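Local coordinates for protein purine nucleoside phosphorylase (Grouper iridovirus, PDB 3KHS) that probably catalyses the phosphorolysis of purine nucleosides to the free base and pentose 1-phosphate, a step of purine salvage, at residues S173-L178 against T269-L274; A12-Q17 against S48-F53. One frame throughout, in Å; residues are numbered along the deposited sequence.

Interaction 1: S173-L178 against T269-L274; sequences SAAREL and TALVKL
Leu274 meets Ala174, Glu177 and Leu178 where two surface helices pack against each other on the outside of the mixed alpha/beta fold of the PNP/MTAP phosphorylases. Leu274 CD1 is the hub: it lies 3.5 Å from Ala174 O and 3.7 Å from Leu178 CG, and also touches Ala174 CB. The side chains of Leu178 and Leu274 reach toward each other, tip to tip. Leu178 then divides its two methyls. Leu178 CD1 settles on the backbone of the partner helix, 3.7 Å from Leu271 CA, while Leu178 CD2 lies 4.1 Å from Ala270 CB. Leu271 answers from the buried side. Leu271 CG lies anti to the backbone N (chi1 176°), and the second torsion then turns Leu271 CD1 onto Ala174 CB, 3.8 Å away, and beside Ala175 N. At the more open margin Glu177 crosses Leu274 obliquely, and Glu177 OE2 lies 3.6 Å from Leu274 CD2. The apolar methyls thus meet the acid without any polar bond between the segments.

The small side chains of Ala174, Ala175 and Ala270 let the leucines lie close to the opposite backbones. The axes of segments 173-178 and 269-274 approach to 9.3 Å, with 123° between their N-to-C directions, nearer antiparallel than parallel. Further out, Met180 touches Leu271, and Val275 and Lys278 of helix 257-279 add to the cover of Ala174. Lys278 NZ also makes a weak hydrogen bond to Ser173 OG and a long, weak ion pair with Glu177 OE1. Ser173 and Glu177 are joined again through Arg176, whose NH2 donates to Ser173 OG, tilted 23° from the guanidinium plane, and pairs with Glu177 OE1 at 3.5 Å.

Interaction 2: A12-Q17 against S48-F53; sequences AWLNKQ and SDIPNF
Trp13 and Leu14, toward the C-terminal end of helix 3-15, face Pro51 and Ile50 with both CA pairs 7.8 Å apart, the latter two in a loop that makes a type II beta turn from Ile50 to Phe53. This helix-to-loop contact lies at the periphery of the alpha/beta fold and centres on a CH-pi interaction. Pro51 CD stands 3.6 Å from the centroid of the six-membered ring of Trp13, 10° off its normal, while Pro51 CG lies over the five-membered ring, 3.8 Å from Trp13 CD2. Trp13 CG is anti to the backbone N (chi1 180°), and chi2 near 95° turns the ring face to Pro51. On the opposite face Gln17 NE2 lies toward the rim. Asp49 O approaches obliquely, 3.4 Å from Trp13 CH2.

Leu14 CD2 meets the Trp13 ring at its edge, in plane, and also Ile50 CD1 at 4.1 Å, the two side chains crossing at about a right angle. Leu65 of strand 64-70 touches Leu14 and Ile50, and Val99 of helix 95-102 touches Leu14. The turn is tied back to helix 3-15 where Asn52 ND2 bonds Glu9 OE1 and Thr10 OG1. Ile50 CD1 sits over the centre of the Phe53 ring, 4.2 Å above its plane.

How the interactions relate
The two contacts are separate patches of the same chain, with centres 32 Å apart, nearest atoms about 18 Å apart, and no touch between them. They follow in series: 12-17 and 48-53 close before 173-178 opens. Interaction 1 joins helix 165-178 to helix 257-279, bridging a long span of sequence. Interaction 2 instead fastens helix 3-15 to the loop between strands 42-46 and 64-70, next to helix 95-102. Their centres lie about 17 and 21 Å from the centre of the chain, and neither is touched by another subunit of the trimeric assembly. Both are structural packing between peripheral elements of the fold.

Interaction 1: S173-L178 against T269-L274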
ATOM      1  N   SER B 173     -34.520  -8.550   0.777  1.00 47.34           N
ATOM      2  CA  SER B 173     -35.896  -8.932   1.032  1.00 49.46           C
ATOM      3  C   SER B 173     -36.297  -8.640   2.484  1.00 49.57           C
ATOM      4  O   SER B 173     -37.424  -8.212   2.780  1.00 52.23           O
ATOM      5  CB  SER B 173     -36.034 -10.429   0.718  1.00 47.25           C
ATOM      6  OG  SER B 173     -37.147 -10.990   1.389  1.00 59.57           O
ATOM      7  N   ALA B 174     -35.370  -8.873   3.396  1.00 46.31           N
ATOM      8  CA  ALA B 174     -35.648  -8.620   4.798  1.00 44.04           C
ATOM      9  C   ALA B 174     -35.849  -7.130   5.016  1.00 40.98           C
ATOM     10  O   ALA B 174     -36.642  -6.715   5.859  1.00 40.20           O
ATOM     11  CB  ALA B 174     -34.496  -9.123   5.652  1.00 37.66           C
ATOM     12  N   ALA B 175     -35.114  -6.332   4.248  1.00 44.70           N
ATOM     13  CA  ALA B 175     -35.193  -4.882   4.332  1.00 45.18           C
ATOM     14  C   ALA B 175     -36.571  -4.462   3.837  1.00 47.75           C
ATOM     15  O   ALA B 175     -37.266  -3.687   4.501  1.00 46.78           O
ATOM     16  CB  ALA B 175     -34.103  -4.247   3.475  1.00 42.29           C
ATOM     17  N   ARG B 176     -36.958  -4.975   2.671  1.00 47.20           N
ATOM     18  CA  ARG B 176     -38.268  -4.675   2.106  1.00 52.46           C
ATOM     19  C   ARG B 176     -39.311  -5.013   3.160  1.00 53.51           C
ATOM     20  O   ARG B 176     -40.106  -4.170   3.578  1.00 56.02           O
ATOM     21  CB  ARG B 176     -38.527  -5.530   0.867  1.00 55.30           C
ATOM     22  CG  ARG B 176     -39.983  -5.538   0.404  1.00 60.54           C
ATOM     23  CD  ARG B 176     -40.231  -6.636  -0.626  1.00 68.73           C
ATOM     24  NE  ARG B 176     -39.797  -7.953  -0.142  1.00 78.47           N
ATOM     25  CZ  ARG B 176     -40.411  -8.662   0.808  1.00 82.56           C
ATOM     26  NH1 ARG B 176     -41.512  -8.197   1.396  1.00 82.56           N
ATOM     27  NH2 ARG B 176     -39.913  -9.839   1.187  1.00 80.44           N
ATOM     28  N   GLU B 177     -39.278  -6.259   3.595  1.00 50.45           N
ATOM     29  CA  GLU B 177     -40.196  -6.776   4.591  1.00 49.58           C
ATOM     30  C   GLU B 177     -40.287  -5.903   5.836  1.00 51.67           C
ATOM     31  O   GLU B 177     -41.333  -5.849   6.483  1.00 50.59           O
ATOM     32  CB  GLU B 177     -39.723  -8.171   4.955  1.00 56.62           C
ATOM     33  CG  GLU B 177     -40.728  -9.106   5.552  1.00 61.14           C
ATOM     34  CD  GLU B 177     -40.192 -10.538   5.559  1.00 63.74           C
ATOM     35  OE1 GLU B 177     -39.720 -11.008   4.483  1.00 58.73           O
ATOM     36  OE2 GLU B 177     -40.248 -11.178   6.637  1.00 62.04           O
ATOM     37  N   LEU B 178     -39.195  -5.231   6.194  1.00 51.82           N
ATOM     38  CA  LEU B 178     -39.205  -4.371   7.385  1.00 49.33           C
ATOM     39  C   LEU B 178     -39.569  -2.929   7.059  1.00 48.34           C
ATOM     40  O   LEU B 178     -39.646  -2.089   7.959  1.00 46.51           O
ATOM     41  CB  LEU B 178     -37.851  -4.406   8.108  1.00 50.19           C
ATOM     42  CG  LEU B 178     -37.475  -5.709   8.830  1.00 48.02           C
ATOM     43  CD1 LEU B 178     -35.971  -5.868   8.787  1.00 44.32           C
ATOM     44  CD2 LEU B 178     -38.002  -5.720  10.277  1.00 39.18           C
ATOM     45  N   THR B 269     -30.348  -4.012  13.953  1.00 38.89           N
ATOM     46  CA  THR B 269     -30.614  -5.183  14.777  1.00 37.42           C
ATOM     47  C   THR B 269     -31.789  -5.975  14.222  1.00 43.51           C
ATOM     48  O   THR B 269     -31.728  -7.202  14.141  1.00 46.02           O
ATOM     49  CB  THR B 269     -30.957  -4.797  16.218  1.00 42.57           C
ATOM     50  OG1 THR B 269     -29.849  -4.104  16.812  1.00 38.49           O
ATOM     51  CG2 THR B 269     -31.270  -6.055  17.035  1.00 36.47           C
ATOM     52  N   ALA B 270     -32.862  -5.274  13.852  1.00 42.92           N
ATOM     53  CA  ALA B 270     -34.037  -5.918  13.285  1.00 40.13           C
ATOM     54  C   ALA B 270     -33.673  -6.635  11.991  1.00 42.51           C
ATOM     55  O   ALA B 270     -34.042  -7.797  11.783  1.00 48.48           O
ATOM     56  CB  ALA B 270     -35.112  -4.884  13.020  1.00 42.67           C
ATOM     57  N   LEU B 271     -32.950  -5.939  11.119  1.00 40.68           N
ATOM     58  CA  LEU B 271     -32.530  -6.509   9.834  1.00 40.46           C
ATOM     59  C   LEU B 271     -31.729  -7.797  10.013  1.00 39.98           C
ATOM     60  O   LEU B 271     -31.998  -8.798   9.360  1.00 41.96           O
ATOM     61  CB  LEU B 271     -31.692  -5.487   9.043  1.00 37.34           C
ATOM     62  CG  LEU B 271     -31.061  -5.912   7.694  1.00 43.10           C
ATOM     63  CD1 LEU B 271     -32.117  -6.379   6.744  1.00 42.84           C
ATOM     64  CD2 LEU B 271     -30.318  -4.753   7.051  1.00 40.55           C
ATOM     65  N   VAL B 272     -30.730  -7.760  10.889  1.00 40.08           N
ATOM     66  CA  VAL B 272     -29.892  -8.921  11.155  1.00 38.93           C
ATOM     67  C   VAL B 272     -30.716 -10.104  11.691  1.00 41.87           C
ATOM     68  O   VAL B 272     -30.503 -11.247  11.280  1.00 39.97           O
ATOM     69  CB  VAL B 272     -28.736  -8.556  12.183  1.00 37.30           C
ATOM     70  CG1 VAL B 272     -27.941  -9.801  12.571  1.00 30.21           C
ATOM     71  CG2 VAL B 272     -27.768  -7.562  11.547  1.00 30.90           C
ATOM     72  N   LYS B 273     -31.656  -9.823  12.599  1.00 43.36           N
ATOM     73  CA  LYS B 273     -32.496 -10.869  13.169  1.00 45.10           C
ATOM     74  C   LYS B 273     -33.358 -11.526  12.102  1.00 46.52           C
ATOM     75  O   LYS B 273     -33.389 -12.761  11.994  1.00 47.80           O
ATOM     76  CB  LYS B 273     -33.375 -10.309  14.288  1.00 42.48           C
ATOM     77  CG  LYS B 273     -32.567  -9.803  15.467  1.00 45.47           C
ATOM     78  CD  LYS B 273     -33.426  -9.324  16.642  1.00 46.48           C
ATOM     79  CE  LYS B 273     -34.351 -10.423  17.161  1.00 53.21           C
ATOM     80  NZ  LYS B 273     -35.100  -9.987  18.384  1.00 51.26           N
ATOM     81  N   LEU B 274     -34.032 -10.710  11.293  1.00 45.78           N
ATOM     82  CA  LEU B 274     -34.886 -11.253  10.241  1.00 47.16           C
ATOM     83  C   LEU B 274     -34.053 -12.070   9.265  1.00 46.67           C
ATOM     84  O   LEU B 274     -34.513 -13.087   8.750  1.00 46.95           O
ATOM     85  CB  LEU B 274     -35.615 -10.136   9.482  1.00 48.13           C
ATOM     86  CG  LEU B 274     -37.082 -10.381   9.071  1.00 51.59           C
ATOM     87  CD1 LEU B 274     -37.443  -9.357   8.005  1.00 44.54           C
ATOM     88  CD2 LEU B 274     -37.307 -11.815   8.534  1.00 38.82           C
TER

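Interaction 2: A12-Q17 against S48-F53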
ATOM      1  N   ALA B  12     -10.792 -24.142  21.041  1.00 45.42           N
ATOM      2  CA  ALA B  12     -10.931 -25.219  22.002  1.00 44.34           C
ATOM      3  C   ALA B  12     -11.121 -24.663  23.408  1.00 46.37           C
ATOM      4  O   ALA B  12     -11.837 -25.250  24.217  1.00 49.30           O
ATOM      5  CB  ALA B  12      -9.715 -26.135  21.950  1.00 42.31           C
ATOM      6  N   TRP B  13     -10.500 -23.525  23.700  1.00 43.69           N
ATOM      7  CA  TRP B  13     -10.620 -22.926  25.024  1.00 41.94           C
ATOM      8  C   TRP B  13     -11.995 -22.307  25.220  1.00 47.42           C
ATOM      9  O   TRP B  13     -12.543 -22.314  26.326  1.00 51.25           O
ATOM     10  CB  TRP B  13      -9.524 -21.871  25.227  1.00 30.40           C
ATOM     11  CG  TRP B  13      -9.540 -21.179  26.549  1.00 26.49           C
ATOM     12  CD1 TRP B  13      -8.805 -21.510  27.657  1.00 24.28           C
ATOM     13  CD2 TRP B  13     -10.289 -19.998  26.907  1.00 25.65           C
ATOM     14  NE1 TRP B  13      -9.045 -20.608  28.683  1.00 23.19           N
ATOM     15  CE2 TRP B  13      -9.951 -19.674  28.247  1.00 27.04           C
ATOM     16  CE3 TRP B  13     -11.199 -19.184  26.229  1.00 29.97           C
ATOM     17  CZ2 TRP B  13     -10.495 -18.572  28.911  1.00 26.42           C
ATOM     18  CZ3 TRP B  13     -11.742 -18.079  26.899  1.00 35.66           C
ATOM     19  CH2 TRP B  13     -11.383 -17.787  28.227  1.00 30.80           C
ATOM     20  N   LEU B  14     -12.555 -21.759  24.150  1.00 48.30           N
ATOM     21  CA  LEU B  14     -13.878 -21.153  24.248  1.00 50.12           C
ATOM     22  C   LEU B  14     -14.895 -22.279  24.323  1.00 52.78           C
ATOM     23  O   LEU B  14     -15.866 -22.195  25.067  1.00 51.39           O
ATOM     24  CB  LEU B  14     -14.181 -20.270  23.029  1.00 43.92           C
ATOM     25  CG  LEU B  14     -13.462 -18.916  22.923  1.00 35.88           C
ATOM     26  CD1 LEU B  14     -13.396 -18.473  21.454  1.00 29.93           C
ATOM     27  CD2 LEU B  14     -14.160 -17.901  23.782  1.00 30.60           C
ATOM     28  N   ASN B  15     -14.659 -23.342  23.558  1.00 54.20           N
ATOM     29  CA  ASN B  15     -15.579 -24.467  23.535  1.00 55.70           C
ATOM     30  C   ASN B  15     -15.818 -25.085  24.892  1.00 56.97           C
ATOM     31  O   ASN B  15     -16.890 -25.609  25.158  1.00 59.07           O
ATOM     32  CB  ASN B  15     -15.088 -25.528  22.567  1.00 55.13           C
ATOM     33  CG  ASN B  15     -15.681 -25.357  21.202  1.00 54.57           C
ATOM     34  OD1 ASN B  15     -15.133 -25.828  20.203  1.00 50.91           O
ATOM     35  ND2 ASN B  15     -16.826 -24.680  21.148  1.00 57.43           N
ATOM     36  N   LYS B  16     -14.823 -25.019  25.759  1.00 59.68           N
ATOM     37  CA  LYS B  16     -14.968 -25.584  27.087  1.00 64.27           C
ATOM     38  C   LYS B  16     -16.205 -25.026  27.775  1.00 65.90           C
ATOM     39  O   LYS B  16     -16.847 -25.707  28.576  1.00 67.90           O
ATOM     40  CB  LYS B  16     -13.721 -25.288  27.940  1.00 64.16           C
ATOM     41  CG  LYS B  16     -12.586 -26.309  27.766  1.00 64.78           C
ATOM     42  CD  LYS B  16     -11.268 -25.844  28.401  1.00 68.46           C
ATOM     43  CE  LYS B  16     -11.397 -25.538  29.887  1.00 69.15           C
ATOM     44  NZ  LYS B  16     -10.258 -24.698  30.349  1.00 68.55           N
ATOM     45  N   GLN B  17     -16.559 -23.794  27.439  1.00 64.84           N
ATOM     46  CA  GLN B  17     -17.693 -23.137  28.074  1.00 60.39           C
ATOM     47  C   GLN B  17     -18.977 -23.121  27.245  1.00 60.74           C
ATOM     48  O   GLN B  17     -19.906 -22.376  27.554  1.00 62.48           O
ATOM     49  CB  GLN B  17     -17.251 -21.716  28.458  1.00 59.80           C
ATOM     50  CG  GLN B  17     -15.966 -21.724  29.322  1.00 59.14           C
ATOM     51  CD  GLN B  17     -15.032 -20.520  29.113  1.00 62.11           C
ATOM     52  OE1 GLN B  17     -15.434 -19.360  29.275  1.00 57.51           O
ATOM     53  NE2 GLN B  17     -13.767 -20.803  28.769  1.00 52.88           N
ATOM     54  N   SER B  48     -10.415  -9.523  26.512  1.00 45.93           N
ATOM     55  CA  SER B  48      -9.246  -9.508  27.366  1.00 49.70           C
ATOM     56  C   SER B  48      -8.913 -10.843  28.030  1.00 52.50           C
ATOM     57  O   SER B  48      -7.761 -11.095  28.388  1.00 55.19           O
ATOM     58  CB  SER B  48      -9.428  -8.432  28.425  1.00 45.35           C
ATOM     59  OG  SER B  48     -10.591  -8.676  29.189  1.00 41.44           O
ATOM     60  N   ASP B  49      -9.917 -11.696  28.196  1.00 50.38           N
ATOM     61  CA  ASP B  49      -9.703 -12.996  28.824  1.00 48.55           C
ATOM     62  C   ASP B  49      -9.484 -14.078  27.785  1.00 48.12           C
ATOM     63  O   ASP B  49      -9.129 -15.205  28.125  1.00 49.30           O
ATOM     64  CB  ASP B  49     -10.904 -13.414  29.690  1.00 43.32           C
ATOM     65  CG  ASP B  49     -11.179 -12.455  30.839  1.00 46.86           C
ATOM     66  OD1 ASP B  49     -10.220 -11.959  31.466  1.00 47.68           O
ATOM     67  OD2 ASP B  49     -12.369 -12.208  31.133  1.00 49.17           O
ATOM     68  N   ILE B  50      -9.714 -13.751  26.520  1.00 46.51           N
ATOM     69  CA  ILE B  50      -9.536 -14.746  25.486  1.00 40.75           C
ATOM     70  C   ILE B  50      -8.092 -14.864  25.025  1.00 41.57           C
ATOM     71  O   ILE B  50      -7.449 -13.885  24.654  1.00 41.63           O
ATOM     72  CB  ILE B  50     -10.423 -14.459  24.259  1.00 36.46           C
ATOM     73  CG1 ILE B  50     -11.880 -14.363  24.680  1.00 32.55           C
ATOM     74  CG2 ILE B  50     -10.245 -15.543  23.224  1.00 25.59           C
ATOM     75  CD1 ILE B  50     -12.800 -14.094  23.515  1.00 35.84           C
ATOM     76  N   PRO B  51      -7.563 -16.083  25.070  1.00 40.40           N
ATOM     77  CA  PRO B  51      -6.213 -16.456  24.672  1.00 39.38           C
ATOM     78  C   PRO B  51      -5.953 -16.122  23.197  1.00 41.67           C
ATOM     79  O   PRO B  51      -6.760 -16.459  22.338  1.00 44.92           O
ATOM     80  CB  PRO B  51      -6.210 -17.960  24.898  1.00 34.71           C
ATOM     81  CG  PRO B  51      -7.094 -18.128  26.085  1.00 37.03           C
ATOM     82  CD  PRO B  51      -8.206 -17.155  25.857  1.00 41.66           C
ATOM     83  N   ASN B  52      -4.819 -15.491  22.912  1.00 41.11           N
ATOM     84  CA  ASN B  52      -4.437 -15.152  21.538  1.00 42.52           C
ATOM     85  C   ASN B  52      -5.181 -13.981  20.886  1.00 39.80           C
ATOM     86  O   ASN B  52      -4.767 -13.527  19.831  1.00 40.69           O
ATOM     87  CB  ASN B  52      -4.572 -16.378  20.623  1.00 38.18           C
ATOM     88  CG  ASN B  52      -3.585 -17.480  20.948  1.00 37.77           C
ATOM     89  OD1 ASN B  52      -2.402 -17.232  21.142  1.00 30.47           O
ATOM     90  ND2 ASN B  52      -4.070 -18.717  20.972  1.00 35.07           N
ATOM     91  N   PHE B  53      -6.275 -13.512  21.487  1.00 41.73           N
ATOM     92  CA  PHE B  53      -7.032 -12.384  20.918  1.00 40.02           C
ATOM     93  C   PHE B  53      -6.247 -11.092  21.050  1.00 42.67           C
ATOM     94  O   PHE B  53      -5.651 -10.816  22.102  1.00 42.89           O
ATOM     95  CB  PHE B  53      -8.381 -12.204  21.638  1.00 35.37           C
ATOM     96  CG  PHE B  53      -9.593 -12.499  20.781  1.00 32.05           C
ATOM     97  CD1 PHE B  53      -9.706 -13.693  20.082  1.00 32.47           C
ATOM     98  CD2 PHE B  53     -10.635 -11.588  20.702  1.00 35.21           C
ATOM     99  CE1 PHE B  53     -10.837 -13.980  19.315  1.00 31.61           C
ATOM    100  CE2 PHE B  53     -11.773 -11.858  19.940  1.00 28.52           C
ATOM    101  CZ  PHE B  53     -11.876 -13.058  19.244  1.00 33.43           C
TER